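Local coordinates for protein putative DD-carboxypeptidase TP_0574 (Treponema pallidum, PDB 1O75) that binds penicillin and shows zinc-dependent carboxypeptidase activity on synthetic depsipeptides, and may thereby reduce the cross-linking of peptidoglycan in this spirochaete, at residues B[69-74]-B[105-110]; B[12-17]-B[154-159]; B[51-56]-B[277-282]; B[75-80]-B[99-104]. The protein carries 2 engineered substitutions. All blocks are in the same frame, centred on the assembly; numbering follows the deposited sequence.

In the fold
All four contacts reach the same large mixed sheet. Contacts 1 and 4 are two halves of one antiparallel pairing, strands 69-85 and 101-114, with centres about 17 Å apart. They share a xenon pocket: Glu-72 and Leu-74 come from contact 1 and Met-104 from contact 4, and Leu-74 CD1 lies 3.9 Å from Met-104 CE in one of its two conformers. Contact 2 sits about 14 Å from contact 1, centre to centre, joined where Lys-156 NZ meets Ser-108 OG at 2.8 Å. Contact 3 brings in a loop from the Tp47 domain C range; Tyr-17 OH of contact 2 is 3.0 Å from His-280 N there. Contacts 2 and 4 lie farthest apart, about 30 Å between centres.

Contact 1 (B[69-74]-B[105-110]); sequences YAVEVL and VRASAS. With XE (xenon), chain G.
Strands 69-74 and 105-107 run antiparallel with a marked twist, their short axes 134° apart, and Val-73 and Val-105 form a hydrogen-bonded pair in which each amide N-H points almost straight along the other residue's C=O: Val-73 N to Val-105 O is 2.9 Å and Val-105 N to Val-73 O is 3.0 Å. One step on, Ala-107 N reaches Val-71 O at 2.9 Å, but comes from above the carbonyl plane. Past this point the strands part, and a water takes over, donating to Tyr-69 O and Ala-107 O and accepting from Val-71 N. This is one ribbon of the large mixed sheet of the N-terminal family domain; on its other edge strand 69-85 pairs with strand 143-163. Val-71, Val-73, Val-105 and Ala-107 share the apolar face. Val-73 and Val-105 both place CG2 in the crowded position between backbone N and carbonyl carbon, and the two methyls meet obliquely at 3.7 Å. The Ala-107 methyl lies more loosely against CG1 of both Val-71 and Val-73, while Phe-138 packs on Val-73 and Val-105. Glu-72 and Arg-106 occupy the other face; their CG atoms are 4.2 Å apart, yet their charged ends do not touch, and Glu-72 OE1 bonds to His-153 NE2 instead. The xenon rests beside the backbone of 69-74, 3.7 Å from Glu-72 O.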
loop_
_atom_site.group_PDB
_atom_site.type_symbol
_atom_site.label_atom_id
_atom_site.label_comp_id
_atom_site.label_asym_id
_atom_site.label_seq_id
_atom_site.Cartn_x
_atom_site.Cartn_y
_atom_site.Cartn_z
ATOM N N TYR B 69 17.934 -13.803 -8.948
ATOM C CA TYR B 69 17.536 -15.081 -9.535
ATOM C C TYR B 69 17.881 -15.263 -11.015
ATOM O O TYR B 69 18.060 -14.277 -11.741
ATOM C CB TYR B 69 16.023 -15.259 -9.349
ATOM C CG TYR B 69 15.593 -15.120 -7.893
ATOM C CD1 TYR B 69 15.631 -16.218 -7.017
ATOM C CD2 TYR B 69 15.198 -13.882 -7.377
ATOM C CE1 TYR B 69 15.287 -16.075 -5.639
ATOM C CE2 TYR B 69 14.848 -13.735 -6.016
ATOM C CZ TYR B 69 14.904 -14.835 -5.162
ATOM O OH TYR B 69 14.614 -14.680 -3.830
ATOM N N ALA B 70 17.949 -16.526 -11.443
ATOM C CA ALA B 70 18.226 -16.894 -12.839
ATOM C C ALA B 70 16.851 -16.862 -13.483
ATOM O O ALA B 70 16.030 -17.762 -13.280
ATOM C CB ALA B 70 18.835 -18.313 -12.917
ATOM N N VAL B 71 16.593 -15.823 -14.264
ATOM C CA VAL B 71 15.273 -15.635 -14.858
ATOM C C VAL B 71 15.232 -15.595 -16.376
ATOM O O VAL B 71 16.147 -15.058 -17.007
ATOM C CB VAL B 71 14.683 -14.284 -14.382
ATOM C CG1 VAL B 71 13.298 -14.030 -15.038
ATOM C CG2 VAL B 71 14.616 -14.258 -12.861
ATOM N N GLU B 72 14.168 -16.145 -16.953
ATOM C CA GLU B 72 13.961 -16.059 -18.399
ATOM C C GLU B 72 12.563 -15.502 -18.579
ATOM O O GLU B 72 11.648 -15.828 -17.808
ATOM C CB GLU B 72 14.020 -17.429 -19.094
ATOM C CG GLU B 72 15.396 -18.057 -19.153
ATOM C CD GLU B 72 15.359 -19.414 -19.832
ATOM O OE1 GLU B 72 14.634 -20.310 -19.353
ATOM O OE2 GLU B 72 16.041 -19.582 -20.853
ATOM N N VAL B 73 12.387 -14.654 -19.585
ATOM C CA VAL B 73 11.080 -14.108 -19.864
ATOM C C VAL B 73 10.746 -14.377 -21.323
ATOM O O VAL B 73 11.633 -14.450 -22.176
ATOM C CB VAL B 73 11.009 -12.578 -19.586
ATOM C CG1 VAL B 73 11.144 -12.321 -18.092
ATOM C CG2 VAL B 73 12.117 -11.859 -20.318
ATOM N N LEU B 74 9.463 -14.567 -21.578
ATOM C CA LEU B 74 8.937 -14.811 -22.910
ATOM C C LEU B 74 8.022 -13.634 -23.222
ATOM O O LEU B 74 7.235 -13.218 -22.365
ATOM C CB LEU B 74 8.098 -16.087 -22.921
ATOM C CG LEU B 74 7.433 -16.431 -24.255
ATOM C CD1 LEU B 74 8.504 -16.967 -25.200
ATOM C CD2 LEU B 74 6.336 -17.486 -24.049
ATOM N N VAL B 105 14.278 -14.553 -23.689
ATOM C CA VAL B 105 15.597 -14.082 -23.340
ATOM C C VAL B 105 15.801 -14.236 -21.858
ATOM O O VAL B 105 14.845 -14.427 -21.117
ATOM C CB VAL B 105 15.757 -12.569 -23.679
ATOM C CG1 VAL B 105 15.580 -12.343 -25.189
ATOM C CG2 VAL B 105 14.713 -11.748 -22.908
ATOM N N ARG B 106 17.054 -14.163 -21.438
ATOM C CA ARG B 106 17.376 -14.208 -20.030
ATOM C C ARG B 106 17.276 -12.749 -19.557
ATOM O O ARG B 106 17.653 -11.836 -20.293
ATOM C CB ARG B 106 18.805 -14.725 -19.826
ATOM C CG ARG B 106 18.992 -16.176 -20.257
ATOM C CD ARG B 106 20.353 -16.719 -19.825
ATOM N NE ARG B 106 21.434 -16.235 -20.676
ATOM C CZ ARG B 106 21.606 -16.594 -21.946
ATOM N NH1 ARG B 106 20.769 -17.453 -22.522
ATOM N NH2 ARG B 106 22.613 -16.087 -22.647
ATOM N N ALA B 107 16.754 -12.534 -18.349
ATOM C CA ALA B 107 16.649 -11.189 -17.779
ATOM C C ALA B 107 17.552 -11.228 -16.564
ATOM O O ALA B 107 17.336 -12.026 -15.631
ATOM C CB ALA B 107 15.194 -10.878 -17.378
ATOM N N SER B 108 18.573 -10.386 -16.555
ATOM C CA SER B 108 19.521 -10.412 -15.450
ATOM C C SER B 108 20.173 -9.055 -15.292
ATOM O O SER B 108 20.509 -8.404 -16.286
ATOM C CB SER B 108 20.584 -11.493 -15.732
ATOM O OG SER B 108 21.501 -11.649 -14.660
ATOM N N ALA B 109 20.338 -8.609 -14.055
ATOM C CA ALA B 109 20.972 -7.334 -13.831
ATOM C C ALA B 109 21.768 -7.437 -12.554
ATOM O O ALA B 109 21.461 -8.272 -11.704
ATOM C CB ALA B 109 19.926 -6.220 -13.722
ATOM N N SER B 110 22.803 -6.608 -12.437
ATOM C CA SER B 110 23.639 -6.577 -11.256
ATOM C C SER B 110 23.315 -5.299 -10.494
ATOM O O SER B 110 23.620 -4.187 -10.948
ATOM C CB SER B 110 25.117 -6.609 -11.641
ATOM O OG SER B 110 25.395 -7.790 -12.386
HETATM XE XE XE G . 9.737 -18.072 -20.031
HETATM O O HOH W 1 18.715 -13.797 -14.196
#

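Contact 2 (B[12-17]-B[154-159]); sequences YATLSY and GMKFVP
Tyr-12 CG stands anti to its carbonyl carbon (chi1 -73°), which lays the ring along the backbone of Phe-157 to Pro-159; CD1 touches Phe-157 CB at 3.8 Å and CE1 touches Pro-159 CB. On the face bearing Ala-13, Leu-15, Met-155 and Val-158, Leu-15 sends CD1 across Val-158 at about a right angle, 3.9 Å from its CB. Thr-14 has OG1 anti to the carbonyl carbon, so the hydroxyl donates to Lys-156 O at 2.9 Å, in the carbonyl plane and on a lone pair. Lys-156 itself carries its amine away to Ser-108 OG and Gln-66 O. At the other end the Tyr-17 ring lies flat over Gly-154, whose CA stands 3.9 Å from the centroid and nearly on the ring normal, a CH-pi contact; a CB there would clash with the backbone of 15-17. Met-155, bent at chi3 (-86°), brings CE to Tyr-17 CD1. The register slips by one between the Ala-13/Val-158 and Leu-15/Met-155 pairs, where Thr-14 faces both Lys-156 and Phe-157. Ser-16 OG caps Asp-19 N at the start of helix 17-25. What results is an antiparallel ladder with a beta bulge that runs straight into a helix N-cap.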
loop_
_atom_site.group_PDB
_atom_site.type_symbol
_atom_site.label_atom_id
_atom_site.label_comp_id
_atom_site.label_asym_id
_atom_site.label_seq_id
_atom_site.Cartn_x
_atom_site.Cartn_y
_atom_site.Cartn_z
ATOM N N TYR B 12 30.659 -17.247 -4.873
ATOM C CA TYR B 12 29.249 -17.427 -5.177
ATOM C C TYR B 12 29.069 -18.339 -6.364
ATOM O O TYR B 12 29.886 -18.352 -7.290
ATOM C CB TYR B 12 28.587 -16.075 -5.471
ATOM C CG TYR B 12 28.390 -15.220 -4.239
ATOM C CD1 TYR B 12 27.494 -15.601 -3.244
ATOM C CD2 TYR B 12 29.111 -14.033 -4.062
ATOM C CE1 TYR B 12 27.317 -14.825 -2.099
ATOM C CE2 TYR B 12 28.944 -13.252 -2.918
ATOM C CZ TYR B 12 28.044 -13.653 -1.940
ATOM O OH TYR B 12 27.879 -12.904 -0.795
ATOM N N ALA B 13 27.981 -19.097 -6.338
ATOM C CA ALA B 13 27.661 -20.018 -7.414
ATOM C C ALA B 13 26.164 -19.955 -7.682
ATOM O O ALA B 13 25.379 -19.599 -6.804
ATOM C CB ALA B 13 28.072 -21.442 -7.038
ATOM N N THR B 14 25.777 -20.313 -8.892
ATOM C CA THR B 14 24.388 -20.283 -9.297
ATOM C C THR B 14 23.802 -21.676 -9.153
ATOM O O THR B 14 24.271 -22.607 -9.806
ATOM C CB THR B 14 24.269 -19.802 -10.757
ATOM O OG1 THR B 14 24.699 -18.439 -10.823
ATOM C CG2 THR B 14 22.838 -19.897 -11.261
ATOM N N LEU B 15 22.801 -21.816 -8.276
ATOM C CA LEU B 15 22.153 -23.114 -8.058
ATOM C C LEU B 15 20.662 -23.075 -8.361
ATOM O O LEU B 15 19.961 -22.106 -8.029
ATOM C CB LEU B 15 22.333 -23.569 -6.584
ATOM C CG LEU B 15 23.660 -24.151 -6.077
ATOM C CD1 LEU B 15 24.777 -23.129 -6.231
ATOM C CD2 LEU B 15 23.494 -24.546 -4.590
ATOM N N SER B 16 20.179 -24.128 -8.997
ATOM C CA SER B 16 18.769 -24.259 -9.281
ATOM C C SER B 16 18.066 -24.459 -7.926
ATOM O O SER B 16 18.706 -24.791 -6.936
ATOM C CB SER B 16 18.523 -25.492 -10.129
ATOM O OG SER B 16 18.774 -26.657 -9.364
ATOM N N TYR B 17 16.759 -24.265 -7.886
ATOM C CA TYR B 17 16.043 -24.475 -6.631
ATOM C C TYR B 17 16.280 -25.907 -6.118
ATOM O O TYR B 17 16.521 -26.106 -4.916
ATOM C CB TYR B 17 14.552 -24.228 -6.825
ATOM C CG TYR B 17 14.209 -22.761 -6.879
ATOM C CD1 TYR B 17 14.477 -21.931 -5.792
ATOM C CD2 TYR B 17 13.552 -22.219 -7.982
ATOM C CE1 TYR B 17 14.089 -20.604 -5.791
ATOM C CE2 TYR B 17 13.155 -20.880 -7.993
ATOM C CZ TYR B 17 13.425 -20.087 -6.892
ATOM O OH TYR B 17 13.017 -18.770 -6.886
ATOM N N GLY B 154 16.374 -20.607 -10.225
ATOM C CA GLY B 154 17.060 -20.664 -8.958
ATOM C C GLY B 154 17.747 -19.359 -8.609
ATOM O O GLY B 154 17.377 -18.285 -9.094
ATOM N N MET B 155 18.772 -19.463 -7.784
ATOM C CA MET B 155 19.483 -18.305 -7.280
ATOM C C MET B 155 20.861 -18.122 -7.895
ATOM O O MET B 155 21.646 -19.065 -7.993
ATOM C CB MET B 155 19.568 -18.417 -5.749
ATOM C CG MET B 155 18.179 -18.392 -5.075
ATOM S SD MET B 155 18.194 -19.290 -3.518
ATOM C CE MET B 155 17.859 -20.949 -4.159
ATOM N N LYS B 156 21.148 -16.895 -8.319
ATOM C CA LYS B 156 22.435 -16.614 -8.957
ATOM C C LYS B 156 23.597 -16.576 -7.987
ATOM O O LYS B 156 24.699 -16.995 -8.341
ATOM C CB LYS B 156 22.385 -15.280 -9.735
ATOM C CG LYS B 156 21.502 -15.307 -10.969
ATOM C CD LYS B 156 21.693 -14.040 -11.830
ATOM C CE LYS B 156 21.295 -12.792 -11.085
ATOM N NZ LYS B 156 21.574 -11.517 -11.850
ATOM N N PHE B 157 23.356 -16.089 -6.771
ATOM C CA PHE B 157 24.403 -15.950 -5.766
ATOM C C PHE B 157 24.241 -16.743 -4.451
ATOM O O PHE B 157 23.705 -16.250 -3.458
ATOM C CB PHE B 157 24.602 -14.458 -5.435
ATOM C CG PHE B 157 24.712 -13.577 -6.653
ATOM C CD1 PHE B 157 25.814 -13.670 -7.501
ATOM C CD2 PHE B 157 23.687 -12.692 -6.983
ATOM C CE1 PHE B 157 25.894 -12.887 -8.678
ATOM C CE2 PHE B 157 23.753 -11.902 -8.152
ATOM C CZ PHE B 157 24.858 -12.002 -8.996
ATOM N N VAL B 158 24.736 -17.971 -4.459
ATOM C CA VAL B 158 24.708 -18.821 -3.281
ATOM C C VAL B 158 26.148 -18.897 -2.756
ATOM O O VAL B 158 27.047 -19.291 -3.495
ATOM C CB VAL B 158 24.243 -20.256 -3.640
ATOM C CG1 VAL B 158 24.317 -21.149 -2.393
ATOM C CG2 VAL B 158 22.816 -20.224 -4.216
ATOM N N PRO B 159 26.389 -18.528 -1.485
ATOM C CA PRO B 159 27.763 -18.601 -0.978
ATOM C C PRO B 159 28.210 -20.058 -0.843
ATOM O O PRO B 159 27.555 -20.874 -0.172
ATOM C CB PRO B 159 27.685 -17.874 0.359
ATOM C CG PRO B 159 26.280 -18.160 0.817
ATOM C CD PRO B 159 25.469 -18.020 -0.453
#

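Contact 3 (B[51-56]-B[277-282]); sequences DAVSRA and GTKHSA
Lys-279 carries the first half of this contact, and its amine is well supplied with acceptors. Its chain leaves with CG anti to the carbonyl carbon, bends at chi3 (-69°), and delivers NZ to Asp-51 O at 3.1 Å, in the plane of that carbonyl. The same NZ makes a salt bridge with Asp-46 OD2 and a hydrogen bond to Met-49 O, so a buried ammonium is held by one carboxylate and two main-chain oxygens, which would be expected to keep it charged. The Asp-51 carboxylate takes no part in this: OD2 is 5.7 Å from NZ and accepts from Ala-34 N. On the way, the aliphatic part of the lysine slides past Val-53 in the opposite direction, with Val-53 CG2 3.8 Å from Lys-279 CE.

The second half is looser. Arg-55 CG sits in the crowded position between backbone N and carbonyl carbon (chi1 60°), and the chain bends at chi3 (-93°) to set NH1 3.3 Å from Ser-281 O, a weak and bent hydrogen bond. Ser-281 OG lies over one face of the guanidinium, toward its rim, 3.5 Å from NH1 but at too poor an angle to bond. Around the loop, Lys-279 N donates to Asp-283 OD2 and His-280 N bonds to Tyr-17 OH.

Val-53, centre of an inverse gamma turn, also opens the short strand 53-56, which pairs with strand 143-163. Side chains of this strand are set against the irregular loop between strands 274-276 and 284-285, a join between the Tp47 domain a and Tp47 domain C ranges.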
loop_
_atom_site.group_PDB
_atom_site.type_symbol
_atom_site.label_atom_id
_atom_site.label_comp_id
_atom_site.label_asym_id
_atom_site.label_seq_id
_atom_site.Cartn_x
_atom_site.Cartn_y
_atom_site.Cartn_z
ATOM N N ASP B 51 11.018 -27.835 -9.719
ATOM C CA ASP B 51 11.348 -27.575 -11.123
ATOM C C ASP B 51 11.152 -26.093 -11.409
ATOM O O ASP B 51 10.397 -25.425 -10.711
ATOM C CB ASP B 51 10.422 -28.366 -12.030
ATOM C CG ASP B 51 10.384 -29.824 -11.671
ATOM O OD1 ASP B 51 10.991 -30.629 -12.411
ATOM O OD2 ASP B 51 9.754 -30.158 -10.638
ATOM N N ALA B 52 11.807 -25.591 -12.454
ATOM C CA ALA B 52 11.711 -24.175 -12.812
ATOM C C ALA B 52 10.304 -23.561 -12.889
ATOM O O ALA B 52 9.426 -24.025 -13.642
ATOM C CB ALA B 52 12.448 -23.929 -14.113
ATOM N N VAL B 53 10.125 -22.494 -12.100
ATOM C CA VAL B 53 8.881 -21.714 -12.019
ATOM C C VAL B 53 8.561 -20.980 -13.348
ATOM O O VAL B 53 9.002 -19.844 -13.514
ATOM C CB VAL B 53 9.007 -20.644 -10.878
ATOM C CG1 VAL B 53 7.797 -19.704 -10.863
ATOM C CG2 VAL B 53 9.143 -21.331 -9.526
ATOM N N SER B 54 7.810 -21.613 -14.266
ATOM C CA SER B 54 7.439 -21.014 -15.568
ATOM C C SER B 54 5.967 -20.587 -15.666
ATOM O O SER B 54 5.126 -21.329 -16.190
ATOM C CB SER B 54 7.706 -21.979 -16.713
ATOM O OG SER B 54 7.275 -21.393 -17.941
ATOM N N ARG B 55 5.681 -19.370 -15.226
ATOM C CA ARG B 55 4.323 -18.857 -15.170
ATOM C C ARG B 55 3.927 -17.688 -16.076
ATOM O O ARG B 55 4.769 -16.974 -16.622
ATOM C CB ARG B 55 4.042 -18.456 -13.730
ATOM C CG ARG B 55 5.011 -17.387 -13.238
ATOM C CD ARG B 55 4.982 -17.261 -11.717
ATOM N NE ARG B 55 4.053 -16.242 -11.230
ATOM C CZ ARG B 55 3.598 -16.193 -9.978
ATOM N NH1 ARG B 55 3.980 -17.111 -9.097
ATOM N NH2 ARG B 55 2.776 -15.220 -9.595
ATOM N N ALA B 56 2.615 -17.502 -16.189
ATOM C CA ALA B 56 2.031 -16.430 -16.978
ATOM C C ALA B 56 2.119 -15.175 -16.118
ATOM O O ALA B 56 1.776 -15.195 -14.938
ATOM C CB ALA B 56 0.576 -16.751 -17.296
ATOM N N GLY B 277 11.141 -26.490 1.589
ATOM C CA GLY B 277 11.903 -25.470 0.883
ATOM C C GLY B 277 10.845 -24.654 0.152
ATOM O O GLY B 277 9.685 -25.083 0.079
ATOM N N THR B 278 11.223 -23.496 -0.387
ATOM C CA THR B 278 10.278 -22.636 -1.089
ATOM C C THR B 278 10.909 -22.082 -2.365
ATOM O O THR B 278 12.128 -22.162 -2.562
ATOM C CB THR B 278 9.876 -21.432 -0.240
ATOM O OG1 THR B 278 11.054 -20.661 0.062
ATOM C CG2 THR B 278 9.170 -21.879 1.074
ATOM N N LYS B 279 10.067 -21.509 -3.216
ATOM C CA LYS B 279 10.534 -20.911 -4.471
ATOM C C LYS B 279 9.996 -19.488 -4.490
ATOM O O LYS B 279 8.817 -19.260 -4.230
ATOM C CB LYS B 279 10.001 -21.714 -5.656
ATOM C CG LYS B 279 10.560 -23.122 -5.660
ATOM C CD LYS B 279 10.270 -23.863 -6.956
ATOM C CE LYS B 279 8.802 -24.181 -7.105
ATOM N NZ LYS B 279 8.573 -25.099 -8.282
ATOM N N HIS B 280 10.850 -18.522 -4.794
ATOM C CA HIS B 280 10.383 -17.142 -4.778
ATOM C C HIS B 280 9.322 -16.903 -5.843
ATOM O O HIS B 280 9.293 -17.583 -6.858
ATOM C CB HIS B 280 11.550 -16.176 -4.972
ATOM C CG HIS B 280 11.203 -14.771 -4.614
ATOM N ND1 HIS B 280 10.771 -14.420 -3.351
ATOM C CD2 HIS B 280 11.186 -13.636 -5.353
ATOM C CE1 HIS B 280 10.503 -13.127 -3.328
ATOM N NE2 HIS B 280 10.744 -12.628 -4.529
ATOM N N SER B 281 8.442 -15.949 -5.573
ATOM C CA SER B 281 7.350 -15.577 -6.459
ATOM C C SER B 281 6.189 -16.539 -6.266
ATOM O O SER B 281 5.057 -16.121 -6.101
ATOM C CB SER B 281 7.795 -15.570 -7.917
ATOM O OG SER B 281 6.740 -15.050 -8.690
ATOM N N ALA B 282 6.457 -17.833 -6.266
ATOM C CA ALA B 282 5.372 -18.774 -6.033
ATOM C C ALA B 282 5.021 -18.826 -4.534
ATOM O O ALA B 282 3.847 -18.838 -4.171
ATOM C CB ALA B 282 5.774 -20.178 -6.527
#

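Contact 4 (B[75-80]-B[99-104]); sequences GEKVLS and PSVTKM
A twisted antiparallel ribbon, the outward continuation of the 69-74/105-107 pairing, brings strand 75-78 against strand 101-104, the short axes 130° apart. Gly-75 and Lys-103 are a hydrogen-bonded pair: Gly-75 N reaches Lys-103 O at 3.0 Å, nearly along the C=O axis, and Lys-103 N returns to Gly-75 O at 3.2 Å. Farther along, Lys-77 N donates to Val-101 O at 2.8 Å, again close to the carbonyl axis. Between these bonds Glu-76 faces Thr-102 as a non-hydrogen-bonded pair, with Thr-102 CB 3.3 Å from Gly-75 O. The corner at Pro-99 and Ser-100 separates strand 91-98 from strand 101-104; past Lys-77 the first strand pairs with 91-98, where Leu-79 and Ser-80 both face Glu-96, a classic beta bulge. Glu-76, its CG anti to the carbonyl carbon and its chain extended, crosses Pro-99 obliquely and sets OE2 3.7 Å from Pro-99 CB. That carboxylate is gripped elsewhere: OE1 bonds to Thr-97 OG1, and OE2 to Ser-387 OG of the second subunit, which also packs on Pro-99. Lys-77 CB rests on Val-101 CB at 3.8 Å, while the rest of the lysine, extended with CG anti to the backbone N (chi1 -175°), runs past Glu-143 and Tyr-145.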
loop_
_atom_site.group_PDB
_atom_site.type_symbol
_atom_site.label_atom_id
_atom_site.label_comp_id
_atom_site.label_asym_id
_atom_site.label_seq_id
_atom_site.Cartn_x
_atom_site.Cartn_y
_atom_site.Cartn_z
ATOM N N GLY B 75 8.115 -13.109 -24.440
ATOM C CA GLY B 75 7.265 -11.993 -24.823
ATOM C C GLY B 75 6.720 -12.100 -26.237
ATOM O O GLY B 75 7.257 -12.858 -27.058
ATOM N N GLU B 76 5.652 -11.351 -26.518
ATOM C CA GLU B 76 5.032 -11.352 -27.842
ATOM C C GLU B 76 5.364 -10.051 -28.557
ATOM O O GLU B 76 5.371 -8.973 -27.945
ATOM C CB GLU B 76 3.517 -11.473 -27.742
ATOM C CG GLU B 76 3.047 -12.642 -26.940
ATOM C CD GLU B 76 1.544 -12.725 -26.861
ATOM O OE1 GLU B 76 0.875 -11.669 -26.886
ATOM O OE2 GLU B 76 1.027 -13.850 -26.755
ATOM N N LYS B 77 5.624 -10.151 -29.855
ATOM C CA LYS B 77 5.966 -8.969 -30.636
ATOM C C LYS B 77 4.933 -7.867 -30.505
ATOM O O LYS B 77 3.726 -8.094 -30.641
ATOM C CB LYS B 77 6.134 -9.315 -32.122
ATOM C CG LYS B 77 6.619 -8.113 -32.940
ATOM C CD LYS B 77 6.475 -8.386 -34.428
ATOM C CE LYS B 77 6.803 -7.164 -35.266
ATOM N NZ LYS B 77 6.447 -7.428 -36.704
ATOM N N VAL B 78 5.420 -6.666 -30.218
ATOM C CA VAL B 78 4.543 -5.498 -30.087
ATOM C C VAL B 78 4.237 -4.906 -31.474
ATOM O O VAL B 78 5.158 -4.655 -32.249
ATOM C CB VAL B 78 5.224 -4.402 -29.244
ATOM C CG1 VAL B 78 4.441 -3.110 -29.346
ATOM C CG2 VAL B 78 5.321 -4.862 -27.774
ATOM N N LEU B 79 2.953 -4.691 -31.750
ATOM C CA LEU B 79 2.463 -4.117 -33.000
ATOM C C LEU B 79 2.115 -2.646 -32.781
ATOM O O LEU B 79 2.197 -1.825 -33.701
ATOM C CB LEU B 79 1.223 -4.870 -33.486
ATOM C CG LEU B 79 1.492 -6.322 -33.884
ATOM C CD1 LEU B 79 0.189 -6.989 -34.242
ATOM C CD2 LEU B 79 2.469 -6.365 -35.069
ATOM N N SER B 80 1.697 -2.303 -31.566
ATOM C CA SER B 80 1.409 -0.897 -31.272
ATOM C C SER B 80 1.328 -0.691 -29.782
ATOM O O SER B 80 1.086 -1.637 -29.032
ATOM C CB SER B 80 0.091 -0.444 -31.910
ATOM O OG SER B 80 -1.024 -0.900 -31.176
ATOM N N PRO B 99 0.635 -12.581 -31.265
ATOM C CA PRO B 99 0.966 -13.797 -30.514
ATOM C C PRO B 99 1.841 -14.827 -31.240
ATOM O O PRO B 99 2.499 -15.645 -30.591
ATOM C CB PRO B 99 -0.402 -14.374 -30.162
ATOM C CG PRO B 99 -1.299 -13.172 -30.152
ATOM C CD PRO B 99 -0.824 -12.396 -31.348
ATOM N N SER B 100 1.871 -14.786 -32.572
ATOM C CA SER B 100 2.652 -15.764 -33.330
ATOM C C SER B 100 4.143 -15.461 -33.394
ATOM O O SER B 100 4.939 -16.299 -33.826
ATOM C CB SER B 100 2.099 -15.893 -34.759
ATOM O OG SER B 100 2.323 -14.710 -35.510
ATOM N N VAL B 101 4.543 -14.266 -32.979
ATOM C CA VAL B 101 5.958 -13.942 -33.015
ATOM C C VAL B 101 6.437 -13.724 -31.580
ATOM O O VAL B 101 6.154 -12.695 -30.968
ATOM C CB VAL B 101 6.216 -12.679 -33.874
ATOM C CG1 VAL B 101 7.704 -12.379 -33.935
ATOM C CG2 VAL B 101 5.668 -12.898 -35.288
ATOM N N THR B 102 7.151 -14.709 -31.044
ATOM C CA THR B 102 7.641 -14.609 -29.678
ATOM C C THR B 102 9.154 -14.704 -29.592
ATOM O O THR B 102 9.831 -15.113 -30.532
ATOM C CB THR B 102 7.027 -15.699 -28.800
ATOM O OG1 THR B 102 7.467 -16.985 -29.259
ATOM C CG2 THR B 102 5.500 -15.644 -28.867
ATOM N N LYS B 103 9.687 -14.310 -28.452
ATOM C CA LYS B 103 11.112 -14.353 -28.229
ATOM C C LYS B 103 11.305 -14.646 -26.745
ATOM O O LYS B 103 10.508 -14.208 -25.916
ATOM C CB LYS B 103 11.727 -13.003 -28.584
ATOM C CG LYS B 103 13.239 -13.002 -28.645
ATOM C CD LYS B 103 13.766 -13.734 -29.891
ATOM C CE LYS B 103 13.459 -12.961 -31.172
ATOM N NZ LYS B 103 14.207 -13.487 -32.363
ATOM N N MET B 104 12.350 -15.398 -26.420
ATOM C CA MET B 104 12.651 -15.728 -25.033
ATOM C C MET B 104 14.081 -15.302 -24.764
ATOM O O MET B 104 14.989 -15.631 -25.519
ATOM C CB MET B 104 12.500 -17.232 -24.783
ATOM C CG MET B 104 12.640 -17.628 -23.313
ATOM S SD MET B 104 12.389 -19.390 -23.026
ATOM C CE MET B 104 10.614 -19.515 -23.213
#